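Ribosomal RNA small subunit methyltransferase E (Bacillus subtilis, PDB 1VHK) probably methylates the N3 position of a specific uridine in 16S rRNA of the assembled 30S ribosomal subunit, using S-adenosyl-L-methionine as methyl donor. Local coordinates at residues Gln4-Lys12 with Ile43-Glu52; Ile81-Leu89 with Ala107-Ser118. All blocks are in the same frame, centred on the assembly; numbering follows the deposited sequence.

Contact 1: Gln4-Lys12 with Ile43-Glu52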
loop_
_atom_site.group_PDB
_atom_site.type_symbol
_atom_site.label_atom_id
_atom_site.label_comp_id
_atom_site.label_asym_id
_atom_site.label_seq_id
_atom_site.Cartn_x
_atom_site.Cartn_y
_atom_site.Cartn_z
ATOM N N GLN A 4 7.765 -10.415 17.048
ATOM C CA GLN A 4 9.159 -10.242 16.717
ATOM C C GLN A 4 9.666 -8.832 16.908
ATOM O O GLN A 4 10.789 -8.681 17.402
ATOM C CB GLN A 4 9.506 -10.734 15.294
ATOM C CG GLN A 4 10.783 -11.520 15.276
ATOM C CD GLN A 4 11.372 -11.912 13.955
ATOM O OE1 GLN A 4 10.798 -12.699 13.175
ATOM N NE2 GLN A 4 12.587 -11.397 13.668
ATOM N N ARG A 5 8.922 -7.783 16.585
ATOM C CA ARG A 5 9.422 -6.419 16.698
ATOM C C ARG A 5 8.668 -5.568 17.710
ATOM O O ARG A 5 7.448 -5.484 17.690
ATOM C CB ARG A 5 9.459 -5.713 15.332
ATOM C CG ARG A 5 9.972 -4.268 15.413
ATOM C CD ARG A 5 9.448 -3.442 14.221
ATOM N NE ARG A 5 10.354 -2.294 13.970
ATOM C CZ ARG A 5 11.602 -2.552 13.550
ATOM N NH1 ARG A 5 11.942 -3.814 13.347
ATOM N NH2 ARG A 5 12.485 -1.617 13.351
ATOM N N TYR A 6 9.450 -4.941 18.606
ATOM C CA TYR A 6 8.990 -4.097 19.661
ATOM C C TYR A 6 9.595 -2.694 19.754
ATOM O O TYR A 6 10.803 -2.470 19.669
ATOM C CB TYR A 6 9.288 -4.754 21.053
ATOM C CG TYR A 6 8.574 -6.087 21.159
ATOM C CD1 TYR A 6 9.234 -7.267 20.861
ATOM C CD2 TYR A 6 7.220 -6.131 21.486
ATOM C CE1 TYR A 6 8.570 -8.479 20.914
ATOM C CE2 TYR A 6 6.557 -7.340 21.553
ATOM C CZ TYR A 6 7.238 -8.505 21.280
ATOM O OH TYR A 6 6.576 -9.716 21.351
ATOM N N PHE A 7 8.705 -1.765 20.092
ATOM C CA PHE A 7 9.030 -0.380 20.346
ATOM C C PHE A 7 9.226 -0.138 21.840
ATOM O O PHE A 7 8.309 -0.281 22.643
ATOM C CB PHE A 7 7.905 0.517 19.821
ATOM C CG PHE A 7 7.931 0.527 18.312
ATOM C CD1 PHE A 7 8.958 1.202 17.659
ATOM C CD2 PHE A 7 6.990 -0.150 17.574
ATOM C CE1 PHE A 7 9.028 1.218 16.285
ATOM C CE2 PHE A 7 7.050 -0.130 16.195
ATOM C CZ PHE A 7 8.059 0.565 15.552
ATOM N N ILE A 8 10.451 0.102 22.214
ATOM C CA ILE A 8 10.935 0.337 23.564
ATOM C C ILE A 8 10.893 1.802 23.960
ATOM O O ILE A 8 11.235 2.702 23.191
ATOM C CB ILE A 8 12.411 -0.156 23.611
ATOM C CG1 ILE A 8 12.498 -1.576 23.062
ATOM C CG2 ILE A 8 12.987 -0.056 24.992
ATOM C CD1 ILE A 8 11.579 -2.575 23.701
ATOM N N GLU A 9 10.537 2.089 25.214
ATOM C CA GLU A 9 10.454 3.458 25.709
ATOM C C GLU A 9 11.760 3.916 26.356
ATOM O O GLU A 9 11.775 4.526 27.424
ATOM C CB GLU A 9 9.303 3.601 26.697
ATOM C CG GLU A 9 7.995 2.973 26.284
ATOM C CD GLU A 9 7.137 3.877 25.426
ATOM O OE1 GLU A 9 5.895 3.913 25.614
ATOM O OE2 GLU A 9 7.700 4.563 24.539
ATOM N N LEU A 10 12.861 3.619 25.706
ATOM C CA LEU A 10 14.204 4.002 26.071
ATOM C C LEU A 10 14.879 4.591 24.825
ATOM O O LEU A 10 14.336 4.374 23.731
ATOM C CB LEU A 10 14.984 2.808 26.582
ATOM C CG LEU A 10 14.862 2.439 28.061
ATOM C CD1 LEU A 10 14.639 3.684 28.915
ATOM C CD2 LEU A 10 13.797 1.396 28.317
ATOM N N THR A 11 15.914 5.368 24.988
ATOM C CA THR A 11 16.621 5.993 23.848
ATOM C C THR A 11 17.775 5.093 23.491
ATOM O O THR A 11 18.094 4.255 24.360
ATOM C CB THR A 11 17.136 7.378 24.283
ATOM O OG1 THR A 11 16.006 8.233 24.534
ATOM C CG2 THR A 11 18.004 8.003 23.206
ATOM N N LYS A 12 18.425 5.184 22.333
ATOM C CA LYS A 12 19.573 4.287 22.150
ATOM C C LYS A 12 20.579 4.477 23.289
ATOM O O LYS A 12 20.971 3.500 23.936
ATOM C CB LYS A 12 20.265 4.399 20.807
ATOM C CG LYS A 12 21.519 3.501 20.731
ATOM C CD LYS A 12 22.256 3.750 19.427
ATOM C CE LYS A 12 23.663 3.164 19.486
ATOM N NZ LYS A 12 24.342 3.359 18.178
ATOM N N ILE A 43 14.572 -11.196 19.635
ATOM C CA ILE A 43 13.586 -10.238 19.186
ATOM C C ILE A 43 14.299 -9.031 18.544
ATOM O O ILE A 43 15.506 -8.868 18.545
ATOM C CB ILE A 43 12.634 -9.643 20.241
ATOM C CG1 ILE A 43 13.401 -8.846 21.283
ATOM C CG2 ILE A 43 11.734 -10.706 20.860
ATOM C CD1 ILE A 43 12.719 -8.513 22.575
ATOM N N ILE A 44 13.470 -8.197 17.939
ATOM C CA ILE A 44 13.907 -6.960 17.323
ATOM C C ILE A 44 13.283 -5.802 18.120
ATOM O O ILE A 44 12.086 -5.794 18.423
ATOM C CB ILE A 44 13.497 -6.872 15.853
ATOM C CG1 ILE A 44 13.822 -8.161 15.099
ATOM C CG2 ILE A 44 14.185 -5.682 15.181
ATOM C CD1 ILE A 44 15.261 -8.352 14.719
ATOM N N CYS A 45 14.144 -4.890 18.535
ATOM C CA CYS A 45 13.746 -3.726 19.291
ATOM C C CYS A 45 14.242 -2.455 18.586
ATOM O O CYS A 45 15.345 -2.372 18.047
ATOM C CB CYS A 45 14.254 -3.753 20.720
ATOM S SG CYS A 45 13.529 -5.009 21.784
ATOM N N CYS A 46 13.363 -1.474 18.639
ATOM C CA CYS A 46 13.582 -0.156 18.083
ATOM C C CYS A 46 13.431 0.869 19.209
ATOM O O CYS A 46 12.374 0.850 19.823
ATOM C CB CYS A 46 12.531 0.111 16.982
ATOM S SG CYS A 46 12.946 1.591 15.982
ATOM N N SER A 47 14.422 1.684 19.488
ATOM C CA SER A 47 14.336 2.699 20.546
ATOM C C SER A 47 13.391 3.843 20.212
ATOM O O SER A 47 12.940 4.009 19.075
ATOM C CB SER A 47 15.722 3.273 20.841
ATOM O OG SER A 47 16.351 3.725 19.653
ATOM N N GLN A 48 13.195 4.780 21.159
ATOM C CA GLN A 48 12.284 5.888 20.902
ATOM C C GLN A 48 12.837 6.837 19.823
ATOM O O GLN A 48 12.051 7.623 19.278
ATOM C CB GLN A 48 11.908 6.737 22.073
ATOM C CG GLN A 48 11.990 6.315 23.486
ATOM C CD GLN A 48 11.805 7.493 24.442
ATOM O OE1 GLN A 48 12.193 8.619 24.094
ATOM N NE2 GLN A 48 11.195 7.248 25.596
ATOM N N ASP A 49 14.145 6.871 19.655
ATOM C CA ASP A 49 14.797 7.732 18.698
ATOM C C ASP A 49 15.075 7.066 17.369
ATOM O O ASP A 49 15.949 7.524 16.617
ATOM C CB ASP A 49 16.029 8.414 19.253
ATOM C CG ASP A 49 17.038 7.641 20.021
ATOM O OD1 ASP A 49 18.204 8.136 20.154
ATOM O OD2 ASP A 49 16.771 6.557 20.581
ATOM N N GLY A 50 14.387 5.970 17.074
ATOM C CA GLY A 50 14.511 5.272 15.824
ATOM C C GLY A 50 15.627 4.292 15.642
ATOM O O GLY A 50 15.763 3.756 14.515
ATOM N N PHE A 51 16.384 3.921 16.673
ATOM C CA PHE A 51 17.478 2.964 16.506
ATOM C C PHE A 51 17.078 1.513 16.723
ATOM O O PHE A 51 16.557 1.132 17.766
ATOM C CB PHE A 51 18.619 3.380 17.452
ATOM C CG PHE A 51 19.270 4.657 17.001
ATOM C CD1 PHE A 51 18.925 5.876 17.574
ATOM C CD2 PHE A 51 20.208 4.649 15.989
ATOM C CE1 PHE A 51 19.513 7.046 17.149
ATOM C CE2 PHE A 51 20.798 5.820 15.548
ATOM C CZ PHE A 51 20.436 7.024 16.122
ATOM N N GLU A 52 17.339 0.637 15.760
ATOM C CA GLU A 52 17.006 -0.764 15.760
ATOM C C GLU A 52 18.088 -1.704 16.274
ATOM O O GLU A 52 19.187 -1.821 15.733
ATOM C CB GLU A 52 16.651 -1.210 14.312
ATOM C CG GLU A 52 16.136 -2.636 14.241
ATOM C CD GLU A 52 15.648 -3.061 12.865
ATOM O OE1 GLU A 52 14.409 -3.013 12.645
ATOM O OE2 GLU A 52 16.476 -3.487 12.026
#

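Contact 2: Ile81-Leu89 with Ala107-Ser118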
loop_
_atom_site.group_PDB
_atom_site.type_symbol
_atom_site.label_atom_id
_atom_site.label_comp_id
_atom_site.label_asym_id
_atom_site.label_seq_id
_atom_site.Cartn_x
_atom_site.Cartn_y
_atom_site.Cartn_z
ATOM N N ILE A 81 10.893 11.525 2.974
ATOM C CA ILE A 81 10.163 12.753 3.292
ATOM C C ILE A 81 8.976 12.426 4.203
ATOM O O ILE A 81 8.462 11.315 4.099
ATOM C CB ILE A 81 9.638 13.484 2.048
ATOM C CG1 ILE A 81 8.380 12.825 1.520
ATOM C CG2 ILE A 81 10.697 13.564 0.949
ATOM C CD1 ILE A 81 7.702 13.532 0.385
ATOM N N LYS A 82 8.565 13.398 5.003
ATOM C CA LYS A 82 7.458 13.238 5.933
ATOM C C LYS A 82 6.107 13.401 5.282
ATOM O O LYS A 82 5.719 14.498 4.856
ATOM C CB LYS A 82 7.600 14.271 7.076
ATOM C CG LYS A 82 8.861 13.998 7.892
ATOM C CD LYS A 82 8.902 14.788 9.177
ATOM C CE LYS A 82 10.130 14.390 10.007
ATOM N NZ LYS A 82 10.002 14.835 11.428
ATOM N N VAL A 83 5.353 12.281 5.146
ATOM C CA VAL A 83 4.064 12.479 4.481
ATOM C C VAL A 83 2.919 12.311 5.444
ATOM O O VAL A 83 2.939 11.501 6.372
ATOM C CB VAL A 83 3.911 11.909 3.094
ATOM C CG1 VAL A 83 5.047 11.013 2.653
ATOM C CG2 VAL A 83 2.559 11.283 2.823
ATOM N N TYR A 84 2.103 13.383 5.465
ATOM C CA TYR A 84 0.928 13.470 6.298
ATOM C C TYR A 84 -0.348 13.199 5.497
ATOM O O TYR A 84 -0.636 13.891 4.525
ATOM C CB TYR A 84 0.797 14.847 6.920
ATOM C CG TYR A 84 1.815 15.147 7.987
ATOM C CD1 TYR A 84 1.425 15.352 9.309
ATOM C CD2 TYR A 84 3.156 15.252 7.678
ATOM C CE1 TYR A 84 2.360 15.675 10.279
ATOM C CE2 TYR A 84 4.105 15.575 8.630
ATOM C CZ TYR A 84 3.691 15.777 9.928
ATOM O OH TYR A 84 4.629 16.104 10.874
ATOM N N ILE A 85 -1.122 12.239 5.964
ATOM C CA ILE A 85 -2.362 11.866 5.310
ATOM C C ILE A 85 -3.560 12.512 6.003
ATOM O O ILE A 85 -3.865 12.210 7.150
ATOM C CB ILE A 85 -2.553 10.331 5.304
ATOM C CG1 ILE A 85 -1.290 9.626 4.838
ATOM C CG2 ILE A 85 -3.741 9.949 4.435
ATOM C CD1 ILE A 85 -0.737 10.077 3.512
ATOM N N ALA A 86 -4.260 13.398 5.295
ATOM C CA ALA A 86 -5.503 13.954 5.832
ATOM C C ALA A 86 -6.697 13.240 5.195
ATOM O O ALA A 86 -6.924 13.486 4.004
ATOM C CB ALA A 86 -5.599 15.446 5.536
ATOM N N SER A 87 -7.512 12.496 5.952
ATOM C CA SER A 87 -8.657 11.855 5.321
ATOM C C SER A 87 -10.028 12.320 5.762
ATOM O O SER A 87 -10.419 12.243 6.935
ATOM C CB SER A 87 -8.575 10.326 5.491
ATOM O OG SER A 87 -7.265 9.841 5.316
ATOM N N GLY A 88 -10.902 12.675 4.823
ATOM C CA GLY A 88 -12.293 12.990 5.234
ATOM C C GLY A 88 -12.953 11.723 5.794
ATOM O O GLY A 88 -13.046 10.688 5.117
ATOM N N LEU A 89 -13.406 11.789 7.050
ATOM C CA LEU A 89 -13.982 10.633 7.725
ATOM C C LEU A 89 -14.753 9.709 6.796
ATOM O O LEU A 89 -15.834 10.075 6.328
ATOM C CB LEU A 89 -14.854 11.055 8.885
ATOM C CG LEU A 89 -14.299 11.121 10.295
ATOM C CD1 LEU A 89 -13.083 10.239 10.506
ATOM C CD2 LEU A 89 -13.980 12.554 10.721
ATOM N N ALA A 107 3.727 6.285 5.736
ATOM C CA ALA A 107 3.105 7.538 6.159
ATOM C C ALA A 107 3.673 8.017 7.482
ATOM O O ALA A 107 3.901 7.222 8.396
ATOM C CB ALA A 107 1.594 7.309 6.327
ATOM N N HIS A 108 3.841 9.340 7.629
ATOM C CA HIS A 108 4.402 9.909 8.843
ATOM C C HIS A 108 3.358 10.218 9.893
ATOM O O HIS A 108 3.640 10.097 11.084
ATOM C CB HIS A 108 5.277 11.161 8.586
ATOM C CG HIS A 108 5.824 11.717 9.877
ATOM N ND1 HIS A 108 6.867 11.110 10.564
ATOM C CD2 HIS A 108 5.419 12.751 10.644
ATOM C CE1 HIS A 108 7.092 11.777 11.687
ATOM N NE2 HIS A 108 6.228 12.776 11.751
ATOM N N ALA A 109 2.133 10.548 9.477
ATOM C CA ALA A 109 1.130 10.859 10.522
ATOM C C ALA A 109 -0.236 10.894 9.850
ATOM O O ALA A 109 -0.237 10.922 8.632
ATOM C CB ALA A 109 1.440 12.191 11.186
ATOM N N PHE A 110 -1.310 10.701 10.652
ATOM C CA PHE A 110 -2.629 10.735 10.017
ATOM C C PHE A 110 -3.481 11.824 10.634
ATOM O O PHE A 110 -3.339 12.172 11.810
ATOM C CB PHE A 110 -3.335 9.393 10.122
ATOM C CG PHE A 110 -2.635 8.234 9.506
ATOM C CD1 PHE A 110 -2.875 7.853 8.209
ATOM C CD2 PHE A 110 -1.678 7.541 10.250
ATOM C CE1 PHE A 110 -2.229 6.747 7.671
ATOM C CE2 PHE A 110 -1.003 6.459 9.713
ATOM C CZ PHE A 110 -1.297 6.058 8.421
ATOM N N ILE A 111 -4.286 12.494 9.827
ATOM C CA ILE A 111 -5.127 13.590 10.332
ATOM C C ILE A 111 -6.545 13.427 9.768
ATOM O O ILE A 111 -6.751 13.810 8.619
ATOM C CB ILE A 111 -4.630 14.953 9.833
ATOM C CG1 ILE A 111 -3.167 15.220 10.231
ATOM C CG2 ILE A 111 -5.543 16.046 10.348
ATOM C CD1 ILE A 111 -2.601 16.392 9.451
ATOM N N PRO A 112 -7.441 12.849 10.535
ATOM C CA PRO A 112 -8.822 12.650 10.119
ATOM C C PRO A 112 -9.574 13.965 10.263
ATOM O O PRO A 112 -9.264 14.726 11.195
ATOM C CB PRO A 112 -9.355 11.610 11.092
ATOM C CG PRO A 112 -8.190 11.139 11.868
ATOM C CD PRO A 112 -7.225 12.319 11.902
ATOM N N PHE A 113 -10.538 14.241 9.399
ATOM C CA PHE A 113 -11.225 15.536 9.557
ATOM C C PHE A 113 -12.647 15.440 9.096
ATOM O O PHE A 113 -12.928 14.611 8.232
ATOM C CB PHE A 113 -10.447 16.656 8.848
ATOM C CG PHE A 113 -10.473 16.533 7.348
ATOM C CD1 PHE A 113 -9.434 15.927 6.667
ATOM C CD2 PHE A 113 -11.552 17.006 6.630
ATOM C CE1 PHE A 113 -9.486 15.798 5.298
ATOM C CE2 PHE A 113 -11.629 16.838 5.267
ATOM C CZ PHE A 113 -10.587 16.221 4.596
ATOM N N GLN A 114 -13.538 16.223 9.726
ATOM C CA GLN A 114 -14.952 16.150 9.296
ATOM C C GLN A 114 -15.053 16.734 7.897
ATOM O O GLN A 114 -14.548 17.860 7.696
ATOM C CB GLN A 114 -15.843 16.982 10.225
ATOM C CG GLN A 114 -17.323 16.668 10.111
ATOM C CD GLN A 114 -17.658 15.229 10.435
ATOM O OE1 GLN A 114 -17.092 14.649 11.389
ATOM N NE2 GLN A 114 -18.554 14.598 9.669
ATOM N N ALA A 115 -15.651 16.055 6.951
ATOM C CA ALA A 115 -15.776 16.674 5.610
ATOM C C ALA A 115 -17.244 16.871 5.246
ATOM O O ALA A 115 -18.098 16.049 5.585
ATOM C CB ALA A 115 -15.033 15.815 4.608
ATOM N N ALA A 116 -17.535 17.853 4.398
ATOM C CA ALA A 116 -18.896 18.176 3.994
ATOM C C ALA A 116 -19.697 16.946 3.616
ATOM O O ALA A 116 -20.851 16.761 4.064
ATOM C CB ALA A 116 -18.885 19.201 2.877
ATOM N N ARG A 117 -19.113 16.045 2.813
ATOM C CA ARG A 117 -19.804 14.827 2.444
ATOM C C ARG A 117 -19.550 13.666 3.389
ATOM O O ARG A 117 -20.027 12.563 3.095
ATOM C CB ARG A 117 -19.497 14.423 1.003
ATOM C CG ARG A 117 -20.274 15.262 -0.007
ATOM C CD ARG A 117 -19.425 15.549 -1.223
ATOM N NE ARG A 117 -20.145 16.365 -2.202
ATOM C CZ ARG A 117 -19.748 16.453 -3.468
ATOM N NH1 ARG A 117 -18.666 15.811 -3.889
ATOM N NH2 ARG A 117 -20.471 17.168 -4.317
ATOM N N SER A 118 -18.819 13.857 4.478
ATOM C CA SER A 118 -18.620 12.800 5.462
ATOM C C SER A 118 -19.994 12.426 6.054
ATOM O O SER A 118 -20.583 13.188 6.810
ATOM C CB SER A 118 -17.702 13.219 6.592
ATOM O OG SER A 118 -16.351 13.125 6.277
#

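Contact 1: Gln4-Lys12 with Ile43-Glu52
R5 reaches over the neighbouring strand to E52, and both NH1 and NH2 close on the one oxygen OE1, with NH1 2.7 Å from it. The arginine runs extended from CG, which stands anti to the backbone N (chi1 180°), and the guanidinium meets the acid edge-on, its plane turned 69° from the carboxylate. Replacing R5 by alanine is likely to take one of the arginines from E52 OE1, which R77 also meets, and to open a gap beside I44 CG2, which packs against NH1. Beyond R5 on the same face, F7 CE1 rests on C46 CB at 3.7 Å, with the sulfur of C46 oblique to the ring. The other face carries Y6 and C45; the Y6 ring edge meets I43 CG2 at 3.9 Å, and just past the strand I8 CG1 packs on C45 CB at 3.6 Å. Farther on, D49 OD2 accepts the amide of K12 through its syn lone pair, while K12 CD sits over a face of the F51 ring. Strands 5-7 and 42-46 form a parallel pair at one margin of the mixed sheet of the N-terminal PUA-like domain; strand 52-60 follows 42-46, helix 26-35 packs on Y6, which hydrogen-bonds H30, and helix 131-144 meets F7.

Contact 2: Ile81-Leu89 with Ala107-Ser118
K82 and H108 meet where the lysine's CD lies over the centre of the imidazole, 4.2 Å from the ring centroid. The histidine reaches this place with CG anti to its own amide (chi1 180°), and its CD2 comes within 3.5 Å of Y84 OH; the two ring planes meet obliquely at 54°. Y84 points the same way as H108 and lays CD1 and CE1 against A109 CB, with I111 CD1 beside CD1. On the other face I85 and F110 run side by side, CB of the isoleucine 3.8 Å from CD1 of the phenylalanine, while I85 CG1 reaches A107 CB. F113 takes the less common first torsion, CG between N and the carbonyl carbon (chi1 69°), which turns its ring back over the first strand: G88 CA sits above one face, 3.9 Å from the centroid. L89 then bends across P112, its CD1 touching the proline CB, and S118 OG donates to L89 O at 3.1 Å while accepting the amide of A115, which ties the type I turn 115-118 to L89. Between them the backbones bond in parallel register, I111 N to I85 O at 2.7 Å among them. Strands 82-88 and 109-113 are adjacent strands of the six-stranded parallel sheet of the SPOUT methyltransferase domain, joined by helix 94-104 in a beta-alpha-beta crossover; strand 200-205 flanks 82-88, strand 152-153 flanks 109-113, and helix 239-253 packs on V83, I85 and A107.

From the N terminus, the chain lays down strand 5-7, passes through helix 12-16, strand 21-24 and helix 26-35, and returns as strand 42-46, closing contact 1 within the mixed sheet of the PUA-like domain. Strands 52-60 and 64-72 follow in the same sheet; contact 2 then opens with strand 82-88 in the parallel sheet of the methyltransferase fold and is closed after helix 94-104 by strand 109-113, a shorter connection, 17 residues against 30 between the paired segments. The two contacts are in series, neither nested nor crossed, and lie on opposite sides of the chain's centre, their own centres 27 Å apart. Each joins parallel strands, but of separate sheets.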